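Local coordinates for protein F420-reducing hydrogenase, subunit beta (Methanothermobacter marburgensis, PDB 4OMF) that serves as the flavin- and iron-sulfur-carrying subunit of a hydrogenase, probably passing electrons from hydrogen oxidation to coenzyme F420 through its FAD, at residues C[133-138]-C[259-264]. Numbering follows the deposited sequence.
With FAD (flavin-adenine dinucleotide), chain R; SF4 (iron/sulfur cluster), chain N.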
ATOM      1  N   TYR C 133       1.736 -36.569   1.964  1.00 17.92           N
ATOM      2  CA  TYR C 133       2.823 -36.428   2.941  1.00 19.41           C
ATOM      3  C   TYR C 133       3.846 -35.419   2.444  1.00 18.80           C
ATOM      4  O   TYR C 133       4.088 -35.311   1.243  1.00 20.54           O
ATOM      5  CB  TYR C 133       3.551 -37.757   3.218  1.00 18.65           C
ATOM      6  CG  TYR C 133       2.707 -38.959   3.619  1.00 19.80           C
ATOM      7  CD1 TYR C 133       1.369 -38.825   4.022  1.00 17.93           C
ATOM      8  CD2 TYR C 133       3.258 -40.233   3.574  1.00 19.71           C
ATOM      9  CE1 TYR C 133       0.606 -39.950   4.367  1.00 21.25           C
ATOM     10  CE2 TYR C 133       2.505 -41.358   3.920  1.00 23.80           C
ATOM     11  CZ  TYR C 133       1.188 -41.207   4.312  1.00 24.26           C
ATOM     12  OH  TYR C 133       0.459 -42.332   4.638  1.00 26.31           O
ATOM     13  N   CYS C 134       4.476 -34.703   3.369  1.00 18.81           N
ATOM     14  CA  CYS C 134       5.468 -33.706   2.987  1.00 19.92           C
ATOM     15  C   CYS C 134       6.538 -33.504   4.052  1.00 23.19           C
ATOM     16  O   CYS C 134       6.211 -33.376   5.230  1.00 21.56           O
ATOM     17  CB  CYS C 134       4.783 -32.374   2.706  1.00 17.79           C
ATOM     18  SG  CYS C 134       5.928 -31.128   2.086  1.00 19.48           S
ATOM     19  N   MET C 135       7.804 -33.431   3.633  1.00 20.70           N
ATOM     20  CA  MET C 135       8.907 -33.164   4.570  1.00 22.61           C
ATOM     21  C   MET C 135       9.538 -31.778   4.336  1.00 21.64           C
ATOM     22  O   MET C 135      10.154 -31.195   5.225  1.00 22.72           O
ATOM     23  CB  MET C 135       9.976 -34.256   4.454  1.00 23.82           C
ATOM     24  CG  MET C 135      11.066 -34.155   5.505  1.00 26.44           C
ATOM     25  SD  MET C 135      10.467 -34.571   7.159  1.00 28.23           S
ATOM     26  CE  MET C 135      10.471 -36.368   7.071  1.00 31.11           C
ATOM     27  N   GLU C 136       9.385 -31.256   3.127  1.00 19.11           N
ATOM     28  CA  GLU C 136       9.953 -29.962   2.760  1.00 23.65           C
ATOM     29  C   GLU C 136       9.432 -29.574   1.396  1.00 22.96           C
ATOM     30  O   GLU C 136       9.042 -30.445   0.619  1.00 21.03           O
ATOM     31  CB  GLU C 136      11.490 -30.007   2.734  1.00 23.60           C
ATOM     32  CG  GLU C 136      12.087 -30.963   1.702  1.00 31.10           C
ATOM     33  CD  GLU C 136      12.393 -32.345   2.260  1.00 43.84           C
ATOM     34  OE1 GLU C 136      12.056 -33.351   1.595  1.00 52.91           O
ATOM     35  OE2 GLU C 136      12.987 -32.432   3.359  1.00 44.98           O
ATOM     36  N   ASN C 137       9.446 -28.276   1.089  1.00 20.31           N
ATOM     37  CA  ASN C 137       9.202 -27.839  -0.279  1.00 19.25           C
ATOM     38  C   ASN C 137      10.264 -26.810  -0.714  1.00 17.74           C
ATOM     39  O   ASN C 137      10.918 -26.208   0.123  1.00 17.89           O
ATOM     40  CB  ASN C 137       7.789 -27.263  -0.428  1.00 19.01           C
ATOM     41  CG  ASN C 137       7.244 -27.417  -1.838  1.00 19.34           C
ATOM     42  OD1 ASN C 137       7.941 -27.894  -2.728  1.00 22.12           O
ATOM     43  ND2 ASN C 137       5.983 -27.028  -2.042  1.00 18.10           N
ATOM     44  N   PHE C 138      10.449 -26.661  -2.019  1.00 18.29           N
ATOM     45  CA  PHE C 138      11.572 -25.896  -2.590  1.00 18.06           C
ATOM     46  C   PHE C 138      11.135 -24.724  -3.466  1.00 18.89           C
ATOM     47  O   PHE C 138      10.206 -24.840  -4.255  1.00 16.53           O
ATOM     48  CB  PHE C 138      12.478 -26.817  -3.440  1.00 17.23           C
ATOM     49  CG  PHE C 138      13.076 -27.956  -2.677  1.00 18.13           C
ATOM     50  CD1 PHE C 138      14.241 -27.776  -1.935  1.00 18.39           C
ATOM     51  CD2 PHE C 138      12.468 -29.203  -2.673  1.00 19.86           C
ATOM     52  CE1 PHE C 138      14.799 -28.821  -1.199  1.00 18.17           C
ATOM     53  CE2 PHE C 138      13.016 -30.252  -1.932  1.00 20.85           C
ATOM     54  CZ  PHE C 138      14.189 -30.056  -1.200  1.00 21.31           C
ATOM     55  N   ALA C 259       8.434 -38.958  13.362  1.00 27.22           N
ATOM     56  CA  ALA C 259       9.035 -38.585  14.643  1.00 25.05           C
ATOM     57  C   ALA C 259      10.271 -37.713  14.446  1.00 27.77           C
ATOM     58  O   ALA C 259      10.497 -36.782  15.222  1.00 29.08           O
ATOM     59  CB  ALA C 259       9.392 -39.838  15.468  1.00 28.76           C
ATOM     60  N   GLN C 260      11.077 -38.020  13.423  1.00 26.57           N
ATOM     61  CA  GLN C 260      12.211 -37.163  13.068  1.00 27.67           C
ATOM     62  C   GLN C 260      11.721 -35.749  12.766  1.00 26.76           C
ATOM     63  O   GLN C 260      12.322 -34.772  13.216  1.00 26.42           O
ATOM     64  CB  GLN C 260      12.987 -37.701  11.854  1.00 31.31           C
ATOM     65  CG  GLN C 260      13.861 -38.924  12.149  1.00 39.89           C
ATOM     66  CD  GLN C 260      14.678 -39.365  10.949  1.00 42.11           C
ATOM     67  OE1 GLN C 260      14.599 -38.769   9.883  1.00 44.46           O
ATOM     68  NE2 GLN C 260      15.483 -40.406  11.129  1.00 49.59           N
ATOM     69  N   LYS C 261      10.638 -35.641  12.003  1.00 22.45           N
ATOM     70  CA  LYS C 261      10.177 -34.307  11.583  1.00 21.09           C
ATOM     71  C   LYS C 261       9.728 -33.510  12.801  1.00 24.16           C
ATOM     72  O   LYS C 261      10.038 -32.326  12.928  1.00 24.38           O
ATOM     73  CB  LYS C 261       9.051 -34.392  10.561  1.00 25.71           C
ATOM     74  CG  LYS C 261       8.689 -33.037   9.937  1.00 22.07           C
ATOM     75  CD  LYS C 261       7.542 -33.169   8.954  1.00 17.22           C
ATOM     76  CE  LYS C 261       7.316 -31.814   8.243  1.00 16.69           C
ATOM     77  NZ  LYS C 261       6.200 -31.880   7.268  1.00 17.29           N
ATOM     78  N   LYS C 262       9.012 -34.171  13.704  1.00 23.98           N
ATOM     79  CA  LYS C 262       8.485 -33.492  14.884  1.00 25.97           C
ATOM     80  C   LYS C 262       9.599 -33.047  15.827  1.00 24.82           C
ATOM     81  O   LYS C 262       9.540 -31.958  16.388  1.00 26.09           O
ATOM     82  CB  LYS C 262       7.503 -34.388  15.635  1.00 31.92           C
ATOM     83  CG  LYS C 262       6.156 -34.516  14.958  1.00 37.87           C
ATOM     84  CD  LYS C 262       5.233 -35.413  15.756  1.00 41.36           C
ATOM     85  CE  LYS C 262       3.987 -35.770  14.960  1.00 43.54           C
ATOM     86  NZ  LYS C 262       3.196 -34.575  14.563  1.00 40.91           N
ATOM     87  N   GLU C 263      10.610 -33.895  16.019  1.00 24.39           N
ATOM     88  CA  GLU C 263      11.702 -33.532  16.905  1.00 29.00           C
ATOM     89  C   GLU C 263      12.464 -32.324  16.360  1.00 27.82           C
ATOM     90  O   GLU C 263      12.866 -31.431  17.120  1.00 28.63           O
ATOM     91  CB  GLU C 263      12.647 -34.717  17.094  1.00 31.79           C
ATOM     92  CG  GLU C 263      13.785 -34.457  18.037  1.00 42.88           C
ATOM     93  CD  GLU C 263      14.496 -35.740  18.402  1.00 56.71           C
ATOM     94  OE1 GLU C 263      13.794 -36.731  18.703  1.00 58.78           O
ATOM     95  OE2 GLU C 263      15.744 -35.764  18.366  1.00 64.34           O
ATOM     96  N   LYS C 264      12.647 -32.301  15.043  1.00 26.57           N
ATOM     97  CA  LYS C 264      13.384 -31.223  14.394  1.00 27.19           C
ATOM     98  C   LYS C 264      12.610 -29.914  14.541  1.00 20.97           C
ATOM     99  O   LYS C 264      13.169 -28.856  14.854  1.00 25.52           O
ATOM    100  CB  LYS C 264      13.608 -31.551  12.918  1.00 31.96           C
ATOM    101  CG  LYS C 264      14.317 -30.473  12.123  1.00 38.48           C
ATOM    102  CD  LYS C 264      14.624 -30.959  10.713  1.00 40.49           C
ATOM    103  CE  LYS C 264      13.357 -31.352   9.977  1.00 44.84           C
ATOM    104  NZ  LYS C 264      12.497 -30.175   9.714  1.00 50.29           N
TER
HETATM  105  PA  FAD R 405      -1.056 -38.787  -8.283  1.00 21.12           P
HETATM  106  O1A FAD R 405       0.316 -38.785  -8.907  1.00 20.55           O
HETATM  107  O2A FAD R 405      -2.211 -39.566  -8.840  1.00 22.67           O
HETATM  108  O5B FAD R 405      -1.527 -37.270  -8.179  1.00 21.12           O
HETATM  109  C5B FAD R 405      -0.627 -36.388  -7.494  1.00 21.81           C
HETATM  110  C4B FAD R 405      -1.447 -35.200  -6.987  1.00 23.30           C
HETATM  111  O4B FAD R 405      -0.594 -34.326  -6.245  1.00 24.29           O
HETATM  112  C3B FAD R 405      -2.014 -34.412  -8.162  1.00 24.79           C
HETATM  113  O3B FAD R 405      -3.415 -34.148  -7.993  1.00 21.05           O
HETATM  114  C2B FAD R 405      -1.235 -33.105  -8.110  1.00 25.17           C
HETATM  115  O2B FAD R 405      -2.060 -32.004  -8.519  1.00 29.28           O
HETATM  116  C1B FAD R 405      -0.827 -32.988  -6.653  1.00 19.96           C
HETATM  117  N9A FAD R 405       0.412 -32.198  -6.536  1.00 18.57           N
HETATM  118  C8A FAD R 405       1.559 -32.433  -7.198  1.00 19.52           C
HETATM  119  N7A FAD R 405       2.505 -31.530  -6.848  1.00 17.65           N
HETATM  120  C5A FAD R 405       1.931 -30.701  -5.932  1.00 18.43           C
HETATM  121  C6A FAD R 405       2.367 -29.510  -5.166  1.00 22.65           C
HETATM  122  N6A FAD R 405       3.618 -28.997  -5.307  1.00 21.71           N
HETATM  123  N1A FAD R 405       1.474 -28.964  -4.326  1.00 20.14           N
HETATM  124  C2A FAD R 405       0.213 -29.430  -4.194  1.00 21.72           C
HETATM  125  N3A FAD R 405      -0.263 -30.504  -4.868  1.00 21.49           N
HETATM  126  C4A FAD R 405       0.555 -31.154  -5.733  1.00 20.42           C
HETATM  127  N1  FAD R 405       5.465 -38.289  -0.156  1.00 21.47           N
HETATM  128  C2  FAD R 405       6.011 -38.939   0.948  1.00 20.74           C
HETATM  129  O2  FAD R 405       5.798 -40.159   1.094  1.00 22.08           O
HETATM  130  N3  FAD R 405       6.811 -38.221   1.827  1.00 19.91           N
HETATM  131  C4  FAD R 405       7.029 -36.870   1.648  1.00 22.00           C
HETATM  132  O4  FAD R 405       7.724 -36.254   2.485  1.00 20.32           O
HETATM  133  C4X FAD R 405       7.058 -36.408   0.279  1.00 22.69           C
HETATM  134  N5  FAD R 405       7.410 -34.975   0.103  1.00 19.24           N
HETATM  135  C5X FAD R 405       6.410 -34.245  -0.686  1.00 21.18           C
HETATM  136  C6  FAD R 405       6.668 -32.871  -0.830  1.00 18.08           C
HETATM  137  C7  FAD R 405       5.914 -32.111  -1.732  1.00 19.78           C
HETATM  138  C7M FAD R 405       6.177 -30.619  -1.886  1.00 19.56           C
HETATM  139  C8  FAD R 405       4.931 -32.752  -2.483  1.00 19.24           C
HETATM  140  C8M FAD R 405       4.053 -32.043  -3.496  1.00 20.29           C
HETATM  141  C9  FAD R 405       4.677 -34.135  -2.354  1.00 19.54           C
HETATM  142  C9A FAD R 405       5.484 -34.913  -1.516  1.00 19.92           C
HETATM  143  N10 FAD R 405       5.172 -36.281  -1.304  1.00 19.58           N
HETATM  144  C10 FAD R 405       6.000 -37.079  -0.536  1.00 21.69           C
HETATM  145  C1' FAD R 405       3.946 -36.925  -1.814  1.00 20.57           C
HETATM  146  C2' FAD R 405       4.119 -37.641  -3.128  1.00 21.20           C
HETATM  147  O2' FAD R 405       5.216 -37.282  -3.834  1.00 21.08           O
HETATM  148  C3' FAD R 405       2.962 -37.783  -3.806  1.00 20.94           C
HETATM  149  O3' FAD R 405       2.501 -36.629  -4.346  1.00 22.09           O
HETATM  150  C4' FAD R 405       1.890 -38.646  -3.161  1.00 19.98           C
HETATM  151  O4' FAD R 405       2.395 -39.946  -2.787  1.00 23.63           O
HETATM  152  C5' FAD R 405       0.674 -38.789  -4.082  1.00 19.12           C
HETATM  153  O5' FAD R 405       0.969 -39.704  -5.126  1.00 20.17           O
HETATM  154  P   FAD R 405      -0.198 -40.392  -5.979  1.00 21.05           P
HETATM  155  O1P FAD R 405      -1.191 -40.951  -4.983  1.00 21.39           O
HETATM  156  O2P FAD R 405       0.401 -41.330  -6.986  1.00 20.62           O
HETATM  157  O3P FAD R 405      -0.901 -39.114  -6.701  1.00 22.88           O
HETATM  158 FE1  SF4 N 401       4.279 -27.159   4.137  1.00 18.03          FE
HETATM  159 FE2  SF4 N 401       5.302 -28.438   6.218  1.00 18.51          FE
HETATM  160 FE3  SF4 N 401       6.950 -27.195   4.525  1.00 18.06          FE
HETATM  161 FE4  SF4 N 401       5.682 -29.412   3.676  1.00 19.02          FE
HETATM  162  S1  SF4 N 401       7.255 -29.312   5.382  1.00 17.99           S
HETATM  163  S2  SF4 N 401       5.845 -27.406   2.518  1.00 17.14           S
HETATM  164  S3  SF4 N 401       3.729 -29.299   4.815  1.00 17.38           S
HETATM  165  S4  SF4 N 401       5.413 -26.175   5.889  1.00 19.33           S
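Lys261, on helix 251-275, reaches the loop that follows strand 126-132 and bonds to the carbonyl of Cys134, a ligand of the [4Fe-4S] cluster in this member of the F420 hydrogenase/dehydrogenase beta-subunit family. Its CG lies anti to the backbone N (chi1 -171°) and the rest of the chain is extended, which carries the ammonium group to the cluster. NZ donates a hydrogen bond to Cys134 O (2.5 Å), approaching tilted 29° from the carbonyl plane, and also bonds the backbone carbonyl of Asp197. The same NZ stands 3.4 Å from sulfide S1 of the cluster, where its positive charge is likely to offset the negative charge of the cluster and its thiolates and could influence the cluster's potential. Met135 runs alongside the lysine in the opposite direction: its chain bends at chi2 and chi3, bringing SD against the aliphatic stem, 3.6 Å from Lys261 CG. Replacing Lys261 by an alanine is likely to leave Cys134 O without this donor, remove a positive charge from beside S1 and open a gap next to Met135 SD. The loop itself lies between the two cofactors, a placement consistent with electron transfer between them. Met135 N approaches FAD O4 at 3.0 Å, and Asn137 lies against the flavin methyl C7M. With chi1 at -175°, Cys134 SG points to the cluster, binds iron FE4 at 2.4 Å and sits 3.5 Å from flavin C6.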